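Local coordinates for trypsin-resistant surface T6 protein (Streptococcus pyogenes serotype M6, PDB 4P0D), which forms the backbone pilin of a Gram-positive surface pilus, a three-domain shaft subunit that probably becomes anchored to the cell wall, at residues N267-G272 and V316-I321. The protein carries 1 engineered substitution. Numbering follows the deposited sequence.
Sequences NKAIVG and VYTYQI
Thr318 grips the loop 267-272 with two of its polar atoms. Its carbonyl oxygen accepts the backbone N-H of Gly272, with Gly272 N to Thr318 O 2.9 Å and an angle of 163° at the hydrogen; the donor sits nearly in line with the C=O. Its hydroxyl donates to the carbonyl of Ile270, Thr318 OG1 to Ile270 O 3.0 Å, arriving from above the carbonyl plane. A chi1 of 73° puts OG1 between the backbone N and the carbonyl carbon, and the short side chain lets the hydroxyl reach the loop carbonyl while CG2 is left to pack against the small methyl of Ala269. A water finishes the link: it accepts from Thr318 N at 2.9 Å and lies within hydrogen-bonding distance, 2.8 Å, of both Ile270 O and Gly272 O, tying the Thr318 backbone N-H to the loop carbonyls. Between the two direct bonds, Val271 CA approaches Thr318 O at 3.3 Å, a CA-H...O contact. Gly272, at positive phi (74°), adopts a backbone shape easiest without a side chain, and its carbonyl oxygen meets the edge of the Tyr317 ring, in the ring plane, 3.7 Å from Tyr317 CD1.

Outward from these bonds the packing rests on Val271, whose side chain crosses that of Gln320 at about a right angle. Val271 CG1 touches Gln320 OE1 at 3.5 Å, and Val271 CG2 lies 3.9 Å from Gln320 CD. The extended Gln320 chain carries its amide up to the valine, while NE2 bonds to Thr470.

The loop, between strands 258-265 and 276-285 of the Cna-B-like domain, thus meets the linker from strand 307-316 to strand 320-327 of the prealbumin-like domain, the touching parts running nearly perpendicular. Tyr317 packs on Lys163 of strand 163-165, its ring meets Trp394 edge-to-face, and Gln364 bonds to the carbonyls of Asn267 and Ala269, making this an interdomain junction.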
loop_
_atom_site.group_PDB
_atom_site.type_symbol
_atom_site.label_atom_id
_atom_site.label_comp_id
_atom_site.label_asym_id
_atom_site.label_seq_id
_atom_site.Cartn_x
_atom_site.Cartn_y
_atom_site.Cartn_z
ATOM N N ASN A 267 18.767 -8.648 -6.363
ATOM C CA ASN A 267 19.844 -7.933 -7.062
ATOM C C ASN A 267 19.383 -6.731 -7.899
ATOM O O ASN A 267 20.205 -5.899 -8.253
ATOM C CB ASN A 267 20.638 -8.900 -7.940
ATOM C CG ASN A 267 19.857 -9.368 -9.137
ATOM O OD1 ASN A 267 20.061 -8.891 -10.248
ATOM N ND2 ASN A 267 18.942 -10.276 -8.917
ATOM N N LYS A 268 18.080 -6.638 -8.188
ATOM C CA LYS A 268 17.516 -5.495 -8.921
ATOM C C LYS A 268 17.139 -4.321 -8.015
ATOM O O LYS A 268 16.576 -3.325 -8.487
ATOM C CB LYS A 268 16.276 -5.923 -9.717
ATOM C CG LYS A 268 16.543 -6.954 -10.795
ATOM C CD LYS A 268 15.253 -7.681 -11.162
ATOM C CE LYS A 268 15.381 -8.391 -12.498
ATOM N NZ LYS A 268 14.112 -9.078 -12.886
ATOM N N ALA A 269 17.454 -4.409 -6.724
ATOM C CA ALA A 269 17.128 -3.333 -5.820
ATOM C C ALA A 269 17.790 -2.059 -6.315
ATOM O O ALA A 269 18.987 -2.032 -6.635
ATOM C CB ALA A 269 17.565 -3.645 -4.405
ATOM N N ILE A 270 16.995 -1.007 -6.370
ATOM C CA ILE A 270 17.467 0.308 -6.803
ATOM C C ILE A 270 18.322 0.962 -5.725
ATOM O O ILE A 270 17.953 0.937 -4.548
ATOM C CB ILE A 270 16.265 1.212 -7.123
ATOM C CG1 ILE A 270 15.468 0.644 -8.318
ATOM C CG2 ILE A 270 16.697 2.666 -7.324
ATOM C CD1 ILE A 270 16.250 0.442 -9.606
ATOM N N VAL A 271 19.445 1.572 -6.129
ATOM C CA VAL A 271 20.263 2.355 -5.202
ATOM C C VAL A 271 19.921 3.854 -5.306
ATOM O O VAL A 271 19.636 4.351 -6.393
ATOM C CB VAL A 271 21.799 2.142 -5.400
ATOM C CG1 VAL A 271 22.164 0.665 -5.485
ATOM C CG2 VAL A 271 22.324 2.894 -6.609
ATOM N N GLY A 272 19.950 4.552 -4.177
ATOM C CA GLY A 272 19.721 5.991 -4.133
ATOM C C GLY A 272 18.266 6.410 -4.319
ATOM O O GLY A 272 17.358 5.612 -4.163
ATOM N N VAL A 316 11.987 1.853 0.689
ATOM C CA VAL A 316 13.184 1.410 1.345
ATOM C C VAL A 316 14.358 1.664 0.416
ATOM O O VAL A 316 14.252 1.467 -0.783
ATOM C CB VAL A 316 13.077 -0.064 1.768
ATOM C CG1 VAL A 316 14.357 -0.520 2.417
ATOM C CG2 VAL A 316 11.907 -0.226 2.745
ATOM N N TYR A 317 15.465 2.108 1.002
ATOM C CA TYR A 317 16.635 2.573 0.237
ATOM C C TYR A 317 17.838 1.631 0.362
ATOM O O TYR A 317 17.992 0.921 1.358
ATOM C CB TYR A 317 17.010 3.966 0.714
ATOM C CG TYR A 317 15.931 4.981 0.440
ATOM C CD1 TYR A 317 15.793 5.559 -0.824
ATOM C CD2 TYR A 317 15.013 5.338 1.421
ATOM C CE1 TYR A 317 14.796 6.477 -1.088
ATOM C CE2 TYR A 317 14.015 6.267 1.156
ATOM C CZ TYR A 317 13.920 6.828 -0.099
ATOM O OH TYR A 317 12.925 7.734 -0.370
ATOM N N THR A 318 18.685 1.618 -0.666
ATOM C CA THR A 318 19.981 0.944 -0.582
ATOM C C THR A 318 21.029 1.859 -1.195
ATOM O O THR A 318 20.702 2.739 -2.004
ATOM C CB THR A 318 20.019 -0.400 -1.353
ATOM O OG1 THR A 318 20.040 -0.155 -2.769
ATOM C CG2 THR A 318 18.822 -1.249 -1.055
ATOM N N TYR A 319 22.286 1.608 -0.830
ATOM C CA TYR A 319 23.433 2.313 -1.391
ATOM C C TYR A 319 24.443 1.295 -1.896
ATOM O O TYR A 319 24.333 0.092 -1.630
ATOM C CB TYR A 319 24.109 3.166 -0.311
ATOM C CG TYR A 319 23.129 4.010 0.490
ATOM C CD1 TYR A 319 22.431 5.052 -0.112
ATOM C CD2 TYR A 319 22.878 3.731 1.832
ATOM C CE1 TYR A 319 21.519 5.815 0.600
ATOM C CE2 TYR A 319 21.968 4.496 2.561
ATOM C CZ TYR A 319 21.287 5.533 1.941
ATOM O OH TYR A 319 20.369 6.287 2.663
ATOM N N GLN A 320 25.454 1.791 -2.597
ATOM C CA GLN A 320 26.540 0.937 -3.032
ATOM C C GLN A 320 27.865 1.607 -2.758
ATOM O O GLN A 320 27.967 2.837 -2.773
ATOM C CB GLN A 320 26.379 0.547 -4.495
ATOM C CG GLN A 320 26.293 1.707 -5.464
ATOM C CD GLN A 320 25.855 1.277 -6.851
ATOM O OE1 GLN A 320 25.285 0.200 -7.041
ATOM N NE2 GLN A 320 26.104 2.130 -7.826
ATOM N N ILE A 321 28.859 0.784 -2.459
ATOM C CA ILE A 321 30.191 1.253 -2.137
ATOM C C ILE A 321 31.088 1.133 -3.364
ATOM O O ILE A 321 31.101 0.109 -4.030
ATOM C CB ILE A 321 30.794 0.454 -0.970
ATOM C CG1 ILE A 321 29.881 0.563 0.257
ATOM C CG2 ILE A 321 32.194 0.968 -0.626
ATOM C CD1 ILE A 321 30.297 -0.310 1.405
HETATM O O HOH W 1 17.456 3.126 -2.875
#